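Superoxide dismutase from Acidilobus saccharovorans catalyses the dismutation of superoxide to molecular oxygen and hydrogen peroxide at an iron centre. Local coordinates of one contact, PDB 4FFK (chain A, 1.76 Å), residues Val141-Leu146 and Ala176-Glu181, beside the matching contact of the related superoxide dismutase [Mn/Fe] from Aeropyrum pernix, PDB 3AK3 (chain B, 1.48 Å), residues Val128-Leu133 and Val163-Glu168. Structure 2 is superposed on structure 1 by the backbone atoms of these residues (RMSD 0.21 Å); each is numbered along its deposited sequence.

Structure 1 (4FFK); sequences VGWAIL and AVDVFE. With FE (Fe (III) ion), chain C.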
loop_
_atom_site.group_PDB
_atom_site.type_symbol
_atom_site.label_atom_id
_atom_site.label_comp_id
_atom_site.label_asym_id
_atom_site.label_seq_id
_atom_site.Cartn_x
_atom_site.Cartn_y
_atom_site.Cartn_z
ATOM N N VAL A 141 -9.791 -3.339 4.279
ATOM C CA VAL A 141 -11.028 -2.670 3.880
ATOM C C VAL A 141 -10.829 -2.140 2.524
ATOM O O VAL A 141 -9.724 -1.951 2.106
ATOM C CB VAL A 141 -11.378 -1.534 4.770
ATOM C CG1 VAL A 141 -11.658 -2.157 6.199
ATOM C CG2 VAL A 141 -10.230 -0.548 4.811
ATOM N N GLY A 142 -11.935 -1.926 1.825
ATOM C CA GLY A 142 -11.858 -1.414 0.459
ATOM C C GLY A 142 -13.177 -1.663 -0.218
ATOM O O GLY A 142 -14.217 -1.541 0.391
ATOM N N TRP A 143 -13.077 -2.060 -1.477
ATOM C CA TRP A 143 -14.239 -2.054 -2.387
ATOM C C TRP A 143 -14.021 -3.171 -3.373
ATOM O O TRP A 143 -12.884 -3.555 -3.701
ATOM C CB TRP A 143 -14.220 -0.810 -3.258
ATOM C CG TRP A 143 -14.301 0.416 -2.420
ATOM C CD1 TRP A 143 -13.279 0.997 -1.756
ATOM C CD2 TRP A 143 -15.480 1.128 -2.110
ATOM N NE1 TRP A 143 -13.734 2.086 -1.049
ATOM C CE2 TRP A 143 -15.091 2.209 -1.278
ATOM C CE3 TRP A 143 -16.847 1.010 -2.522
ATOM C CZ2 TRP A 143 -15.997 3.135 -0.795
ATOM C CZ3 TRP A 143 -17.745 1.966 -2.025
ATOM C CH2 TRP A 143 -17.325 2.993 -1.182
ATOM N N ALA A 144 -15.138 -3.665 -3.896
ATOM C CA ALA A 144 -15.061 -4.385 -5.176
ATOM C C ALA A 144 -15.806 -3.522 -6.158
ATOM O O ALA A 144 -16.815 -2.869 -5.814
ATOM C CB ALA A 144 -15.670 -5.786 -5.071
ATOM N N ILE A 145 -15.301 -3.477 -7.392
ATOM C CA ILE A 145 -15.822 -2.614 -8.382
ATOM C C ILE A 145 -15.976 -3.368 -9.703
ATOM O O ILE A 145 -15.097 -4.099 -10.066
ATOM C CB ILE A 145 -14.894 -1.425 -8.633
ATOM C CG1 ILE A 145 -14.930 -0.439 -7.466
ATOM C CG2 ILE A 145 -15.352 -0.719 -9.897
ATOM C CD1 ILE A 145 -13.855 0.644 -7.608
ATOM N N LEU A 146 -17.123 -3.204 -10.354
ATOM C CA LEU A 146 -17.300 -3.697 -11.713
ATOM C C LEU A 146 -16.997 -2.484 -12.555
ATOM O O LEU A 146 -17.610 -1.459 -12.355
ATOM C CB LEU A 146 -18.774 -4.129 -11.958
ATOM C CG LEU A 146 -18.918 -4.608 -13.435
ATOM C CD1 LEU A 146 -17.982 -5.723 -13.891
ATOM C CD2 LEU A 146 -20.331 -5.037 -13.603
ATOM N N ALA A 176 -20.113 -0.573 -7.431
ATOM C CA ALA A 176 -19.107 -0.712 -6.397
ATOM C C ALA A 176 -19.807 -1.152 -5.158
ATOM O O ALA A 176 -20.907 -0.670 -4.848
ATOM C CB ALA A 176 -18.388 0.640 -6.200
ATOM N N VAL A 177 -19.182 -2.046 -4.424
ATOM C CA VAL A 177 -19.691 -2.386 -3.107
ATOM C C VAL A 177 -18.566 -2.057 -2.113
ATOM O O VAL A 177 -17.437 -2.451 -2.302
ATOM C CB VAL A 177 -20.119 -3.867 -3.004
ATOM C CG1 VAL A 177 -19.015 -4.823 -3.451
ATOM C CG2 VAL A 177 -20.589 -4.189 -1.599
ATOM N N ASP A 178 -18.920 -1.305 -1.109
ATOM C CA ASP A 178 -18.020 -0.993 0.009
ATOM C C ASP A 178 -17.931 -2.142 0.954
ATOM O O ASP A 178 -18.958 -2.668 1.465
ATOM C CB ASP A 178 -18.674 0.175 0.719
ATOM C CG ASP A 178 -17.815 0.823 1.738
ATOM O OD1 ASP A 178 -16.667 0.467 1.917
ATOM O OD2 ASP A 178 -18.330 1.785 2.303
ATOM N N VAL A 179 -16.700 -2.565 1.235
ATOM C CA VAL A 179 -16.465 -3.532 2.300
ATOM C C VAL A 179 -15.513 -3.040 3.381
ATOM O O VAL A 179 -14.917 -3.826 4.123
ATOM C CB VAL A 179 -16.008 -4.882 1.772
ATOM C CG1 VAL A 179 -17.079 -5.494 0.932
ATOM C CG2 VAL A 179 -14.703 -4.719 0.867
ATOM N N PHE A 180 -15.440 -1.723 3.548
ATOM C CA PHE A 180 -15.018 -1.270 4.816
ATOM C C PHE A 180 -16.005 -1.756 5.863
ATOM O O PHE A 180 -17.198 -1.805 5.621
ATOM C CB PHE A 180 -15.097 0.225 4.888
ATOM C CG PHE A 180 -13.926 0.923 4.329
ATOM C CD1 PHE A 180 -13.167 1.724 5.199
ATOM C CD2 PHE A 180 -13.606 0.836 2.961
ATOM C CE1 PHE A 180 -12.046 2.499 4.690
ATOM C CE2 PHE A 180 -12.480 1.556 2.465
ATOM C CZ PHE A 180 -11.739 2.379 3.366
ATOM N N GLU A 181 -15.490 -2.061 7.032
ATOM C CA GLU A 181 -16.363 -2.634 8.044
ATOM C C GLU A 181 -17.536 -1.743 8.360
ATOM O O GLU A 181 -18.617 -2.199 8.717
ATOM C CB GLU A 181 -15.558 -2.875 9.270
ATOM C CG GLU A 181 -14.662 -4.113 9.038
ATOM C CD GLU A 181 -13.596 -4.271 10.052
ATOM O OE1 GLU A 181 -13.203 -3.295 10.727
ATOM O OE2 GLU A 181 -13.117 -5.407 10.222
HETATM FE FE FE C . -17.791 3.332 3.310
HETATM O O HOH W 1 -15.824 2.985 2.841
#

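Structure 2 (3AK3); sequences VGWGVL and VIDVWE. With FE (Fe (III) ion), chain D.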
loop_
_atom_site.group_PDB
_atom_site.type_symbol
_atom_site.label_atom_id
_atom_site.label_comp_id
_atom_site.label_asym_id
_atom_site.label_seq_id
_atom_site.Cartn_x
_atom_site.Cartn_y
_atom_site.Cartn_z
ATOM N N VAL B 128 -9.774 -3.160 4.456
ATOM C CA VAL B 128 -10.945 -2.439 3.988
ATOM C C VAL B 128 -10.783 -2.003 2.548
ATOM O O VAL B 128 -9.662 -1.788 2.073
ATOM C CB VAL B 128 -11.261 -1.237 4.869
ATOM C CG1 VAL B 128 -11.666 -1.705 6.272
ATOM C CG2 VAL B 128 -10.073 -0.275 4.917
ATOM N N GLY B 129 -11.902 -1.877 1.845
ATOM C CA GLY B 129 -11.849 -1.554 0.441
ATOM C C GLY B 129 -13.179 -1.728 -0.249
ATOM O O GLY B 129 -14.227 -1.614 0.389
ATOM N N TRP B 130 -13.111 -2.009 -1.545
ATOM C CA TRP B 130 -14.261 -2.077 -2.438
ATOM C C TRP B 130 -14.133 -3.230 -3.409
ATOM O O TRP B 130 -13.030 -3.564 -3.853
ATOM C CB TRP B 130 -14.367 -0.801 -3.283
ATOM C CG TRP B 130 -14.411 0.443 -2.489
ATOM C CD1 TRP B 130 -13.359 1.072 -1.889
ATOM C CD2 TRP B 130 -15.568 1.234 -2.200
ATOM N NE1 TRP B 130 -13.782 2.202 -1.242
ATOM C CE2 TRP B 130 -15.137 2.331 -1.417
ATOM C CE3 TRP B 130 -16.929 1.125 -2.525
ATOM C CZ2 TRP B 130 -16.012 3.310 -0.951
ATOM C CZ3 TRP B 130 -17.800 2.106 -2.072
ATOM C CH2 TRP B 130 -17.341 3.179 -1.282
ATOM N N GLY B 131 -15.270 -3.817 -3.770
ATOM C CA GLY B 131 -15.358 -4.586 -4.989
ATOM C C GLY B 131 -15.882 -3.666 -6.077
ATOM O O GLY B 131 -16.789 -2.853 -5.831
ATOM N N VAL B 132 -15.295 -3.761 -7.270
ATOM C CA VAL B 132 -15.552 -2.794 -8.342
ATOM C C VAL B 132 -15.786 -3.495 -9.670
ATOM O O VAL B 132 -14.981 -4.327 -10.104
ATOM C CB VAL B 132 -14.362 -1.810 -8.503
ATOM C CG1 VAL B 132 -14.577 -0.837 -9.650
ATOM C CG2 VAL B 132 -14.121 -1.027 -7.216
ATOM N N LEU B 133 -16.908 -3.162 -10.304
ATOM C CA LEU B 133 -17.145 -3.513 -11.681
ATOM C C LEU B 133 -16.926 -2.252 -12.504
ATOM O O LEU B 133 -17.581 -1.232 -12.282
ATOM C CB LEU B 133 -18.575 -4.017 -11.882
ATOM C CG LEU B 133 -18.965 -4.284 -13.334
ATOM C CD1 LEU B 133 -18.164 -5.451 -13.926
ATOM C CD2 LEU B 133 -20.474 -4.530 -13.484
ATOM N N VAL B 163 -20.140 -0.485 -7.589
ATOM C CA VAL B 163 -19.181 -0.659 -6.508
ATOM C C VAL B 163 -19.879 -1.143 -5.253
ATOM O O VAL B 163 -21.049 -0.794 -5.005
ATOM C CB VAL B 163 -18.352 0.640 -6.210
ATOM C CG1 VAL B 163 -17.637 1.115 -7.466
ATOM C CG2 VAL B 163 -19.215 1.763 -5.591
ATOM N N ILE B 164 -19.161 -1.950 -4.477
ATOM C CA ILE B 164 -19.633 -2.356 -3.155
ATOM C C ILE B 164 -18.602 -1.978 -2.096
ATOM O O ILE B 164 -17.421 -2.339 -2.187
ATOM C CB ILE B 164 -20.013 -3.866 -3.055
ATOM C CG1 ILE B 164 -20.662 -4.139 -1.690
ATOM C CG2 ILE B 164 -18.810 -4.771 -3.373
ATOM C CD1 ILE B 164 -20.948 -5.608 -1.383
ATOM N N ASP B 165 -19.051 -1.245 -1.092
ATOM C CA ASP B 165 -18.196 -0.852 0.003
ATOM C C ASP B 165 -18.085 -2.015 0.964
ATOM O O ASP B 165 -19.088 -2.469 1.522
ATOM C CB ASP B 165 -18.790 0.393 0.671
ATOM C CG ASP B 165 -17.900 1.007 1.732
ATOM O OD1 ASP B 165 -16.783 0.522 2.027
ATOM O OD2 ASP B 165 -18.359 2.012 2.304
ATOM N N VAL B 166 -16.873 -2.534 1.124
ATOM C CA VAL B 166 -16.623 -3.562 2.121
ATOM C C VAL B 166 -15.675 -3.106 3.232
ATOM O O VAL B 166 -15.035 -3.922 3.900
ATOM C CB VAL B 166 -16.174 -4.917 1.500
ATOM C CG1 VAL B 166 -17.317 -5.547 0.703
ATOM C CG2 VAL B 166 -14.893 -4.760 0.648
ATOM N N TRP B 167 -15.598 -1.792 3.454
ATOM C CA TRP B 167 -15.066 -1.314 4.733
ATOM C C TRP B 167 -15.938 -1.834 5.873
ATOM O O TRP B 167 -17.145 -2.058 5.691
ATOM C CB TRP B 167 -15.063 0.200 4.794
ATOM C CG TRP B 167 -13.983 0.895 3.977
ATOM C CD1 TRP B 167 -13.781 0.827 2.625
ATOM C CD2 TRP B 167 -13.013 1.816 4.487
ATOM N NE1 TRP B 167 -12.713 1.641 2.265
ATOM C CE2 TRP B 167 -12.235 2.258 3.390
ATOM C CE3 TRP B 167 -12.725 2.313 5.769
ATOM C CZ2 TRP B 167 -11.184 3.180 3.539
ATOM C CZ3 TRP B 167 -11.676 3.236 5.914
ATOM C CH2 TRP B 167 -10.921 3.650 4.803
ATOM N N GLU B 168 -15.337 -2.026 7.038
ATOM C CA GLU B 168 -16.053 -2.618 8.163
ATOM C C GLU B 168 -17.258 -1.772 8.562
ATOM O O GLU B 168 -18.310 -2.313 8.882
ATOM C CB GLU B 168 -15.109 -2.878 9.328
ATOM C CG GLU B 168 -14.043 -3.911 8.962
ATOM C CD GLU B 168 -13.053 -4.184 10.067
ATOM O OE1 GLU B 168 -12.641 -3.237 10.779
ATOM O OE2 GLU B 168 -12.679 -5.367 10.207
HETATM FE FE FE D . -17.698 3.618 3.305
HETATM O O HOH W 2 -15.729 3.180 2.821
HETATM O O HOH W 3 -16.963 5.506 4.296
#

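Structure 1 (4FFK)
Strands 142-148 and 172-178, antiparallel neighbours in the three-stranded sheet of the C-terminal domain, bring Trp143 against the iron ligand Asp178. Asp178 CB lies over the six-membered ring of Trp143, 3.4 Å from CZ3, in a CH-pi contact. With CG anti to the backbone N (chi1 -169°), Asp178 directs OD2 to the iron at 1.9 Å; His43, His92, His182 and a water complete the site. Asp178 OD1 accepts from Phe180 N at 3.0 Å, which forms an Asx turn. The Phe180 ring lies between Val141 CG2, 3.5 Å from CE1 over one face, and the iron-bound water, toward the rim of the other face. Phe180 CE2 reaches to 3.8 Å from Trp143 NE1, which is hydrogen-bonded to His163. Further along this face, Ala176 CB meets Trp143 CE3 at 4.0 Å and Ile145 CG1 at 3.8 Å. On the other face of the sheet Ala144 CB touches Val177 CG1 at 3.8 Å, and backbone hydrogen bonds in both directions join this pair; helix 124-136 packs on it.

Structure 2 (3AK3)
In the antiparallel pair formed by strands 129-136 and 159-165, the indole of Trp130 lies against the iron ligand Asp165. Asp165 CB sits over the six-membered ring of Trp130, 3.4 Å from CZ3, as a CH-pi contact. CG is anti to the backbone N (chi1 -173°), which turns OD2 to the iron at 2.0 Å, beside His31, His79, His169 and two waters. Trp167 N donates to Asp165 OD1 at 3.0 Å, forming an Asx turn. The Trp167 indole lies between Val128 CG2, 3.6 Å from CD2 over one face, and iron-bound water 2, toward the rim of the other face. Trp167 NE1 comes within 3.7 Å of Trp130 NE1; Trp167 NE1 donates to the backbone O of Lys149. Next on this face is Val163, with CG2 3.8 Å from Trp130 CZ3 and CG1 4.1 Å from Val132 CG2. On the other face Gly131 has no side chain to offer Ile164, yet their backbones are hydrogen-bonded in both directions. Ile164 packs on helix 179-186 and helix 111-123.

How the two compare
The CA atoms coincide within the error, and the side chains of Trp143(A) and Asp178(A) keep their place in Trp130(B) and Asp165(B), as does the Asx turn. The differences lie on both faces of the strand pair.

At Phe180(A) the phenyl ring becomes the indole of Trp167(B). CE2 of Phe180(A) and NE1 of Trp167(B) are 0.3 Å apart, so a ring nitrogen replaces a ring carbon beside Trp130(B). The larger ring extends past the phenyl outline with CZ3 and CH2, which have no counterpart in Phe180(A). Packing on Val141(A) is retained by Val128(B), with CG of either aromatic residue 3.6 Å from CB of the valine.

Near Trp143(A) and Trp130(B), the side chain is shorter on one strand and larger on the other. Ile145(A) gives way to Val132(B): CD1 goes, while CG1 of Ile145(A) and CG2 of Val132(B) lie 1.0 Å apart, and CG2 of Ile145(A) and CG1 of Val132(B) 0.8 Å apart. Opposite, Ala176(A) becomes Val163(B), whose CB stays in place and whose CG1 and CG2 are added; contact with Trp130(B) and Val132(B) is kept.

On the other face, Ala144(A) becomes Gly131(B). The methyl contact of Ala144(A) CB with Val177(A) CG1, 3.8 Å, is lost, although the backbone hydrogen bonds of the pair remain. Ile164(B) replaces Val177(A) with both branches retained: CG1 of Val177(A) and CG2 of Ile164(B) are 0.2 Å apart after superposition. Its extra CD1 has no counterpart in Val177(A) and lies far from Gly131(B), so it probably does not replace that contact.

At the metal, water 1 and water 2 occupy the same place, and a further iron-bound water, water 3, is modelled in structure 2 alone.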